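Local coordinates for PipY (PDB 5NLC), which binds pyridoxal 5'-phosphate and is probably involved in the homeostasis of this vitamin B6 cofactor, at residues 20-25 with 68-73; 50-55 with 83-88; 115-120 with 131-136. All blocks are in the same frame, centred on the assembly; numbering follows the deposited sequence.

Interaction 1 (20-25 with 68-73); sequences QLIAVS and HLLGKL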
loop_
_atom_site.group_PDB
_atom_site.type_symbol
_atom_site.label_atom_id
_atom_site.label_comp_id
_atom_site.label_asym_id
_atom_site.label_seq_id
_atom_site.Cartn_x
_atom_site.Cartn_y
_atom_site.Cartn_z
ATOM N N GLN A 20 0.317 9.915 4.855
ATOM C CA GLN A 20 -1.088 9.537 4.918
ATOM C C GLN A 20 -1.238 8.201 5.601
ATOM O O GLN A 20 -0.517 7.239 5.373
ATOM C CB GLN A 20 -1.690 9.560 3.508
ATOM C CG GLN A 20 -1.913 10.975 3.003
ATOM C CD GLN A 20 -3.002 11.751 3.830
ATOM O OE1 GLN A 20 -4.069 11.220 4.173
ATOM N NE2 GLN A 20 -2.696 12.995 4.180
ATOM N N LEU A 21 -2.183 8.182 6.493
ATOM C CA LEU A 21 -2.521 7.005 7.210
ATOM C C LEU A 21 -3.591 6.206 6.478
ATOM O O LEU A 21 -4.633 6.771 6.086
ATOM C CB LEU A 21 -3.090 7.545 8.527
ATOM C CG LEU A 21 -3.453 6.597 9.566
ATOM C CD1 LEU A 21 -3.257 7.374 10.865
ATOM C CD2 LEU A 21 -4.888 6.102 9.392
ATOM N N ILE A 22 -3.368 4.913 6.313
ATOM C CA ILE A 22 -4.360 3.995 5.765
ATOM C C ILE A 22 -4.957 3.239 6.961
ATOM O O ILE A 22 -4.222 2.580 7.717
ATOM C CB ILE A 22 -3.757 2.990 4.773
ATOM C CG1 ILE A 22 -3.192 3.722 3.578
ATOM C CG2 ILE A 22 -4.831 1.980 4.298
ATOM C CD1 ILE A 22 -2.268 2.861 2.729
ATOM N N ALA A 23 -6.263 3.415 7.185
ATOM C CA ALA A 23 -6.936 2.711 8.238
ATOM C C ALA A 23 -7.208 1.263 7.812
ATOM O O ALA A 23 -7.958 1.002 6.875
ATOM C CB ALA A 23 -8.219 3.393 8.643
ATOM N N VAL A 24 -6.543 0.338 8.461
ATOM C CA VAL A 24 -6.651 -1.087 8.156
ATOM C C VAL A 24 -7.934 -1.615 8.805
ATOM O O VAL A 24 -8.000 -1.734 10.026
ATOM C CB VAL A 24 -5.426 -1.899 8.584
ATOM C CG1 VAL A 24 -5.658 -3.373 8.251
ATOM C CG2 VAL A 24 -4.166 -1.362 7.934
ATOM N N SER A 25 -8.941 -1.857 7.973
ATOM C CA SER A 25 -10.311 -2.142 8.435
ATOM C C SER A 25 -10.555 -3.657 8.505
ATOM O O SER A 25 -11.649 -4.080 8.740
ATOM C CB SER A 25 -11.347 -1.488 7.491
ATOM O OG SER A 25 -11.121 -1.832 6.114
ATOM N N HIS A 68 -7.474 0.536 -0.502
ATOM C CA HIS A 68 -6.082 0.100 -0.670
ATOM C C HIS A 68 -6.023 -1.396 -0.409
ATOM O O HIS A 68 -6.503 -1.850 0.667
ATOM C CB HIS A 68 -5.207 0.796 0.371
ATOM C CG HIS A 68 -5.087 2.279 0.188
ATOM N ND1 HIS A 68 -3.968 2.862 -0.347
ATOM C CD2 HIS A 68 -5.936 3.290 0.447
ATOM C CE1 HIS A 68 -4.146 4.169 -0.434
ATOM N NE2 HIS A 68 -5.308 4.464 0.102
ATOM N N LEU A 69 -5.432 -2.174 -1.319
ATOM C CA LEU A 69 -5.172 -3.555 -1.075
ATOM C C LEU A 69 -3.746 -3.680 -0.578
ATOM O O LEU A 69 -2.794 -3.265 -1.226
ATOM C CB LEU A 69 -5.405 -4.394 -2.367
ATOM C CG LEU A 69 -5.010 -5.853 -2.260
ATOM C CD1 LEU A 69 -5.865 -6.537 -1.205
ATOM C CD2 LEU A 69 -5.209 -6.562 -3.576
ATOM N N LEU A 70 -3.600 -4.294 0.601
ATOM C CA LEU A 70 -2.365 -4.310 1.286
ATOM C C LEU A 70 -1.675 -5.670 1.337
ATOM O O LEU A 70 -0.518 -5.726 1.731
ATOM C CB LEU A 70 -2.600 -3.818 2.711
ATOM C CG LEU A 70 -3.165 -2.402 2.850
ATOM C CD1 LEU A 70 -3.440 -2.144 4.335
ATOM C CD2 LEU A 70 -2.273 -1.394 2.207
ATOM N N GLY A 71 -2.374 -6.760 1.095
ATOM C CA GLY A 71 -1.785 -8.058 1.244
ATOM C C GLY A 71 -1.569 -8.718 -0.102
ATOM O O GLY A 71 -1.833 -8.132 -1.155
ATOM N N LYS A 72 -1.183 -9.983 -0.027
ATOM C CA LYS A 72 -0.728 -10.782 -1.184
ATOM C C LYS A 72 -1.855 -10.859 -2.196
ATOM O O LYS A 72 -2.971 -11.124 -1.837
ATOM C CB LYS A 72 -0.377 -12.184 -0.687
ATOM C CG LYS A 72 -0.157 -13.289 -1.716
ATOM C CD LYS A 72 1.096 -13.032 -2.533
ATOM C CE LYS A 72 1.292 -14.188 -3.544
ATOM N NZ LYS A 72 2.431 -13.944 -4.456
ATOM N N LEU A 73 -1.559 -10.680 -3.459
ATOM C CA LEU A 73 -2.596 -10.713 -4.482
ATOM C C LEU A 73 -2.197 -11.811 -5.424
ATOM O O LEU A 73 -1.146 -11.728 -6.050
ATOM C CB LEU A 73 -2.671 -9.380 -5.200
ATOM C CG LEU A 73 -3.622 -9.311 -6.399
ATOM C CD1 LEU A 73 -5.046 -9.770 -6.041
ATOM C CD2 LEU A 73 -3.648 -7.944 -7.062
#
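Ile22 sends CG1 away from its own carbonyl carbon (chi1 -63°) and then runs on extended to CD1, while His68, with CG likewise anti to the carbonyl carbon (chi1 -67°), turns its ring so that one face lies beneath that methyl. The result is a CH-pi contact: CD1 of Ile22 is 3.8 Å from the centroid of the His68 ring, and its approach is displaced toward the ND1 side, where Ile22 CD1 comes within 3.5 Å of His68 ND1. The other branch also takes part, CG2 of Ile22 resting 4.1 Å from His68 CB. On the opposite face of the imidazole the indole of Trp87 is stacked, and the ring is thus sandwiched between a methyl and an aromatic plane. Its two nitrogens are hydrogen-bonded too, ND1 to His89 and NE2 to His43, which should fix the rotation of a buried polar group. With an alanine here, His43 and His89 would probably lose the partner that bridges them, and Ile22 CD1 the flat surface on which it rests. Strands 20-24 and 66-69 are not neighbours in the sheet, since 43-46 runs between them; Ile22 and His68 meet inside the modified TIM barrel of this fold type III protein. Just past the end of strand 66-69, where Leu70 already belongs to the loop, contact passes to branched aliphatic groups. Leu70 CD2 lies 4.3 Å from Ile22 CD1, and its other methyl, Leu70 CD1, meets Val24 CG2 at 3.8 Å, the two side chains slanting past each other. Here the barrel interior approaches the cofactor site, empty in this structure: Leu70 borders Asn47 and Val24 borders Arg210, both of which bind pyridoxal 5'-phosphate.

Interaction 2 (50-55 with 83-88); sequences QEAIAK and EHFDWI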
loop_
_atom_site.group_PDB
_atom_site.type_symbol
_atom_site.label_atom_id
_atom_site.label_comp_id
_atom_site.label_asym_id
_atom_site.label_seq_id
_atom_site.Cartn_x
_atom_site.Cartn_y
_atom_site.Cartn_z
ATOM N N GLN A 50 -11.440 -10.650 -1.209
ATOM C CA GLN A 50 -12.837 -11.075 -0.944
ATOM C C GLN A 50 -13.457 -10.444 0.290
ATOM O O GLN A 50 -14.595 -10.011 0.240
ATOM C CB GLN A 50 -12.958 -12.600 -0.876
ATOM C CG GLN A 50 -12.675 -13.289 -2.206
ATOM C CD GLN A 50 -13.703 -12.998 -3.329
ATOM O OE1 GLN A 50 -13.349 -13.103 -4.521
ATOM N NE2 GLN A 50 -14.978 -12.658 -2.962
ATOM N N GLU A 51 -12.699 -10.330 1.359
ATOM C CA GLU A 51 -13.169 -9.646 2.559
ATOM C C GLU A 51 -13.488 -8.183 2.282
ATOM O O GLU A 51 -14.509 -7.675 2.769
ATOM C CB GLU A 51 -12.147 -9.781 3.692
ATOM C CG GLU A 51 -12.012 -11.217 4.181
ATOM C CD GLU A 51 -10.746 -11.464 5.011
ATOM O OE1 GLU A 51 -10.027 -10.497 5.421
ATOM O OE2 GLU A 51 -10.478 -12.673 5.251
ATOM N N ALA A 52 -12.683 -7.517 1.448
ATOM C CA ALA A 52 -12.994 -6.156 1.044
ATOM C C ALA A 52 -14.265 -6.015 0.217
ATOM O O ALA A 52 -15.098 -5.190 0.541
ATOM C CB ALA A 52 -11.852 -5.522 0.288
ATOM N N ILE A 53 -14.414 -6.800 -0.853
ATOM C CA ILE A 53 -15.621 -6.769 -1.698
ATOM C C ILE A 53 -16.867 -6.880 -0.853
ATOM O O ILE A 53 -17.813 -6.082 -1.001
ATOM C CB ILE A 53 -15.638 -7.936 -2.715
ATOM C CG1 ILE A 53 -14.582 -7.721 -3.782
ATOM C CG2 ILE A 53 -16.996 -8.115 -3.410
ATOM C CD1 ILE A 53 -14.324 -8.964 -4.607
ATOM N N ALA A 54 -16.870 -7.848 0.061
ATOM C CA ALA A 54 -18.049 -8.082 0.881
ATOM C C ALA A 54 -18.488 -6.797 1.595
ATOM O O ALA A 54 -19.666 -6.492 1.675
ATOM C CB ALA A 54 -17.796 -9.195 1.893
ATOM N N LYS A 55 -17.530 -6.010 2.033
ATOM C CA LYS A 55 -17.806 -4.889 2.899
ATOM C C LYS A 55 -18.111 -3.613 2.110
ATOM O O LYS A 55 -18.724 -2.689 2.639
ATOM C CB LYS A 55 -16.547 -4.647 3.707
ATOM C CG LYS A 55 -16.785 -4.298 5.134
ATOM C CD LYS A 55 -15.454 -4.135 5.838
ATOM C CE LYS A 55 -14.891 -5.461 6.250
ATOM N NZ LYS A 55 -13.682 -5.273 7.082
ATOM N N GLU A 83 -11.064 -4.164 -10.171
ATOM C CA GLU A 83 -12.437 -3.690 -10.178
ATOM C C GLU A 83 -12.758 -2.951 -8.880
ATOM O O GLU A 83 -13.519 -2.004 -8.941
ATOM C CB GLU A 83 -13.432 -4.853 -10.387
ATOM C CG GLU A 83 -13.502 -5.409 -11.833
ATOM C CD GLU A 83 -14.381 -6.685 -11.968
ATOM O OE1 GLU A 83 -14.552 -7.434 -10.979
ATOM O OE2 GLU A 83 -14.891 -6.950 -13.082
ATOM N N HIS A 84 -12.159 -3.373 -7.747
ATOM C CA HIS A 84 -12.544 -2.952 -6.415
ATOM C C HIS A 84 -11.558 -2.053 -5.681
ATOM O O HIS A 84 -11.950 -1.525 -4.703
ATOM C CB HIS A 84 -12.876 -4.171 -5.541
ATOM C CG HIS A 84 -14.113 -4.875 -6.002
ATOM N ND1 HIS A 84 -15.370 -4.549 -5.539
ATOM C CD2 HIS A 84 -14.289 -5.812 -6.962
ATOM C CE1 HIS A 84 -16.270 -5.260 -6.217
ATOM N NE2 HIS A 84 -15.634 -6.065 -7.048
ATOM N N PHE A 85 -10.299 -1.944 -6.085
ATOM C CA PHE A 85 -9.341 -1.165 -5.325
ATOM C C PHE A 85 -8.853 0.015 -6.145
ATOM O O PHE A 85 -8.604 -0.081 -7.341
ATOM C CB PHE A 85 -8.202 -2.069 -4.874
ATOM C CG PHE A 85 -8.613 -3.020 -3.744
ATOM C CD1 PHE A 85 -8.548 -2.606 -2.430
ATOM C CD2 PHE A 85 -9.045 -4.277 -4.014
ATOM C CE1 PHE A 85 -8.948 -3.436 -1.393
ATOM C CE2 PHE A 85 -9.449 -5.139 -3.015
ATOM C CZ PHE A 85 -9.396 -4.729 -1.692
ATOM N N ASP A 86 -8.607 1.109 -5.490
ATOM C CA ASP A 86 -7.981 2.295 -6.070
ATOM C C ASP A 86 -6.431 2.170 -6.098
ATOM O O ASP A 86 -5.797 2.597 -7.047
ATOM C CB ASP A 86 -8.420 3.505 -5.213
ATOM C CG ASP A 86 -9.935 3.656 -5.203
ATOM O OD1 ASP A 86 -10.436 3.824 -6.345
ATOM O OD2 ASP A 86 -10.588 3.467 -4.142
ATOM N N TRP A 87 -5.878 1.601 -5.040
ATOM C CA TRP A 87 -4.466 1.356 -4.822
ATOM C C TRP A 87 -4.235 -0.110 -4.546
ATOM O O TRP A 87 -4.985 -0.744 -3.725
ATOM C CB TRP A 87 -3.915 2.104 -3.584
ATOM C CG TRP A 87 -3.674 3.557 -3.796
ATOM C CD1 TRP A 87 -4.605 4.509 -3.774
ATOM C CD2 TRP A 87 -2.424 4.218 -4.047
ATOM N NE1 TRP A 87 -4.055 5.737 -4.030
ATOM C CE2 TRP A 87 -2.708 5.585 -4.177
ATOM C CE3 TRP A 87 -1.106 3.788 -4.194
ATOM C CZ2 TRP A 87 -1.728 6.536 -4.498
ATOM C CZ3 TRP A 87 -0.112 4.754 -4.432
ATOM C CH2 TRP A 87 -0.439 6.077 -4.644
ATOM N N ILE A 88 -3.189 -0.647 -5.173
ATOM C CA ILE A 88 -2.739 -2.000 -4.879
ATOM C C ILE A 88 -1.283 -1.899 -4.488
ATOM O O ILE A 88 -0.455 -1.535 -5.327
ATOM C CB ILE A 88 -2.941 -2.939 -6.099
ATOM C CG1 ILE A 88 -4.390 -2.960 -6.511
ATOM C CG2 ILE A 88 -2.341 -4.309 -5.772
ATOM C CD1 ILE A 88 -4.649 -3.664 -7.822
#
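This is a packing contact on the outer layer of the barrel, between helix 49-56 and the C-terminal end of helix 78-84 with the turn that follows: Ala52 and Ile53 pack against His84 and Phe85, where the chain turns toward strand 87-91. Two side-by-side contacts make it up. In the first, CG1 of Ile53 sits squarely over the imidazole of His84, 3.6 Å from the ring centroid and only 6° off the normal, a CH-pi contact centred on the face. The side chains cross at about a right angle, and the isoleucine spreads over the ring: its CD1 lies 3.9 Å from His84 CD2, its CG2 4.1 Å from His84 CE1. Beyond the ring, His84 ND1 is hydrogen-bonded to OE1 of Gln56, the last residue of the same helix 49-56, so the same imidazole engages that helix through its pi face and through a ring nitrogen. In the second contact Phe85, the first residue to leave helical conformation, with CG anti to the carbonyl carbon (chi1 -73°), swings its ring toward the helix, and CZ of Phe85 comes to 3.3 Å from Ala52 CB. The small alanine lets the far end of the ring approach the helix closely. Phe85 is thereby wedged between layers, for it also packs on Trp67 and Leu69 of strand 66-69, while strand 87-91, which begins two residues later, lies beside 66-69 in the sheet.

Interaction 3 (115-120 with 131-136); sequences LQVKLL and ADLRAE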
loop_
_atom_site.group_PDB
_atom_site.type_symbol
_atom_site.label_atom_id
_atom_site.label_comp_id
_atom_site.label_asym_id
_atom_site.label_seq_id
_atom_site.Cartn_x
_atom_site.Cartn_y
_atom_site.Cartn_z
ATOM N N LEU A 115 5.150 -1.163 -5.897
ATOM C CA LEU A 115 5.896 -2.376 -6.139
ATOM C C LEU A 115 6.506 -2.828 -4.804
ATOM O O LEU A 115 7.299 -2.092 -4.186
ATOM C CB LEU A 115 6.992 -2.080 -7.138
ATOM C CG LEU A 115 6.497 -1.470 -8.449
ATOM C CD1 LEU A 115 7.706 -1.187 -9.343
ATOM C CD2 LEU A 115 5.582 -2.430 -9.147
ATOM N N GLN A 116 6.145 -4.018 -4.386
ATOM C CA GLN A 116 6.553 -4.589 -3.129
ATOM C C GLN A 116 7.873 -5.287 -3.360
ATOM O O GLN A 116 7.916 -6.290 -4.065
ATOM C CB GLN A 116 5.564 -5.614 -2.658
ATOM C CG GLN A 116 5.861 -6.158 -1.257
ATOM C CD GLN A 116 4.851 -7.150 -0.772
ATOM O OE1 GLN A 116 3.674 -6.974 -0.948
ATOM N NE2 GLN A 116 5.307 -8.124 0.007
ATOM N N VAL A 117 8.930 -4.755 -2.742
ATOM C CA VAL A 117 10.291 -5.158 -2.979
ATOM C C VAL A 117 10.819 -5.852 -1.731
ATOM O O VAL A 117 10.649 -5.366 -0.624
ATOM C CB VAL A 117 11.189 -3.928 -3.225
ATOM C CG1 VAL A 117 12.621 -4.369 -3.557
ATOM C CG2 VAL A 117 10.665 -3.166 -4.400
ATOM N N LYS A 118 11.536 -6.945 -1.946
ATOM C CA LYS A 118 12.126 -7.720 -0.886
ATOM C C LYS A 118 13.615 -7.350 -0.838
ATOM O O LYS A 118 14.406 -7.824 -1.610
ATOM C CB LYS A 118 11.917 -9.221 -1.129
ATOM C CG LYS A 118 12.524 -10.111 -0.074
ATOM C CD LYS A 118 12.283 -11.607 -0.295
ATOM C CE LYS A 118 10.877 -11.997 0.101
ATOM N NZ LYS A 118 10.717 -13.485 -0.009
ATOM N N LEU A 119 13.949 -6.486 0.086
ATOM C CA LEU A 119 15.291 -6.076 0.330
ATOM C C LEU A 119 16.029 -6.964 1.351
ATOM O O LEU A 119 17.217 -6.858 1.477
ATOM C CB LEU A 119 15.255 -4.623 0.826
ATOM C CG LEU A 119 14.888 -3.542 -0.213
ATOM C CD1 LEU A 119 14.712 -2.220 0.505
ATOM C CD2 LEU A 119 15.994 -3.400 -1.223
ATOM N N LEU A 120 15.321 -7.793 2.098
ATOM C CA LEU A 120 15.891 -8.743 3.044
ATOM C C LEU A 120 15.271 -10.130 2.852
ATOM O O LEU A 120 14.082 -10.228 2.474
ATOM C CB LEU A 120 15.623 -8.264 4.493
ATOM C CG LEU A 120 16.474 -7.101 5.010
ATOM C CD1 LEU A 120 15.925 -6.670 6.371
ATOM C CD2 LEU A 120 17.928 -7.553 5.138
ATOM N N ALA A 131 17.360 -6.645 -8.023
ATOM C CA ALA A 131 18.028 -6.736 -9.355
ATOM C C ALA A 131 17.044 -6.936 -10.511
ATOM O O ALA A 131 17.117 -6.286 -11.598
ATOM C CB ALA A 131 19.052 -7.875 -9.340
ATOM N N ASP A 132 16.071 -7.822 -10.265
ATOM C CA ASP A 132 15.001 -8.048 -11.235
ATOM C C ASP A 132 14.181 -6.770 -11.418
ATOM O O ASP A 132 13.884 -6.398 -12.541
ATOM C CB ASP A 132 14.117 -9.263 -10.829
ATOM C CG ASP A 132 13.071 -9.671 -11.906
ATOM O OD1 ASP A 132 13.316 -9.601 -13.172
ATOM O OD2 ASP A 132 11.951 -10.108 -11.460
ATOM N N LEU A 133 13.819 -6.105 -10.323
ATOM C CA LEU A 133 13.065 -4.850 -10.438
ATOM C C LEU A 133 13.844 -3.817 -11.273
ATOM O O LEU A 133 13.311 -3.237 -12.181
ATOM C CB LEU A 133 12.719 -4.241 -9.069
ATOM C CG LEU A 133 11.932 -2.922 -9.073
ATOM C CD1 LEU A 133 10.694 -2.921 -9.987
ATOM C CD2 LEU A 133 11.598 -2.566 -7.619
ATOM N N ARG A 134 15.122 -3.653 -11.017
ATOM C CA ARG A 134 15.898 -2.674 -11.795
ATOM C C ARG A 134 15.954 -3.068 -13.282
ATOM O O ARG A 134 15.825 -2.238 -14.165
ATOM C CB ARG A 134 17.327 -2.581 -11.240
ATOM C CG ARG A 134 18.167 -1.496 -11.902
ATOM C CD ARG A 134 19.638 -1.625 -11.439
ATOM N NE ARG A 134 19.842 -1.117 -10.084
ATOM C CZ ARG A 134 20.084 0.189 -9.794
ATOM N NH1 ARG A 134 20.116 1.136 -10.749
ATOM N NH2 ARG A 134 20.305 0.575 -8.535
ATOM N N ALA A 135 16.125 -4.352 -13.557
ATOM C CA ALA A 135 16.188 -4.828 -14.916
ATOM C C ALA A 135 14.903 -4.670 -15.677
ATOM O O ALA A 135 14.922 -4.571 -16.912
ATOM C CB ALA A 135 16.600 -6.289 -14.970
ATOM N N GLU A 136 13.778 -4.694 -14.972
ATOM C CA GLU A 136 12.467 -4.625 -15.618
ATOM C C GLU A 136 11.905 -3.239 -15.685
ATOM O O GLU A 136 10.832 -3.014 -16.217
ATOM C CB GLU A 136 11.517 -5.572 -14.869
ATOM C CG GLU A 136 11.817 -7.054 -15.143
ATOM C CD GLU A 136 12.179 -7.384 -16.634
ATOM O OE1 GLU A 136 11.469 -6.988 -17.587
ATOM O OE2 GLU A 136 13.259 -8.005 -16.870
#
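Val117 and Leu133 mark the closest backbone approach of the two segments, with their CA atoms 8.0 Å apart, a separation spanned by side chains alone. Residues 115-117 are extended, and their alternation turns Leu115 and Val117 toward the helix while Gln116 points away from it. Residues 131-136 are helical, with Ala135 N bonded to Ala131 O at 2.9 Å, and a single residue of this segment, Leu133, faces the extended chain. Its two methyls each meet one residue of the extended segment. CG stands opposite the backbone N (chi1 180°), which carries the branch point out from the helix, and a chi2 of 49° turns the two methyls to their separate partners. CD1 of Leu133 meets CD1 of Leu115 at 3.5 Å, methyl against methyl, the two side chains set at an angle. CD2 of Leu133 meets CG2 of Val117 at 3.4 Å, closer than usual for two carbons, and there the side chains cross at about a right angle. With no hydrogen bond across the interface, these buried methyl contacts join the extended chain to the helix directly. The packing continues around them: Leu133 also touches Trp128 and Leu178, the latter from helix 161-181, and both Leu115 and Val117 rest on Leu151 of strand 147-152. That strand pairs with 112-116 through backbone bonds of Leu115 to Gly150 and Met152. The principle illustrated is the division of labour along an extended barrel segment, alternate side chains facing the helical layer outside. Strand 112-116, helix 130-141 and strand 147-152 form a beta-alpha-beta unit, the repeating element of TIM-barrel folds, and Leu133 packs its helix against its first strand.

In the fold
Three levels of one barrel are sampled here. Interaction 1 is core, about 5 Å from the centre of the chain, and joins strand 20-24 to strand 66-69 and the loop after it across the interior; interactions 2 and 3 belong to the outer layer, the former helix to helix end and partly buried, the latter strand to helix and fully buried. Interactions 1 and 2 touch: Leu69 N and Trp87 O, 2.8 Å apart, probably form a hydrogen bond between adjacent strands. Interaction 3, without direct touch to either, reaches the same sheet. Chemistry follows place: each of the first two sets an isoleucine over a hydrogen-bonded imidazole, whereas the third is purely aliphatic.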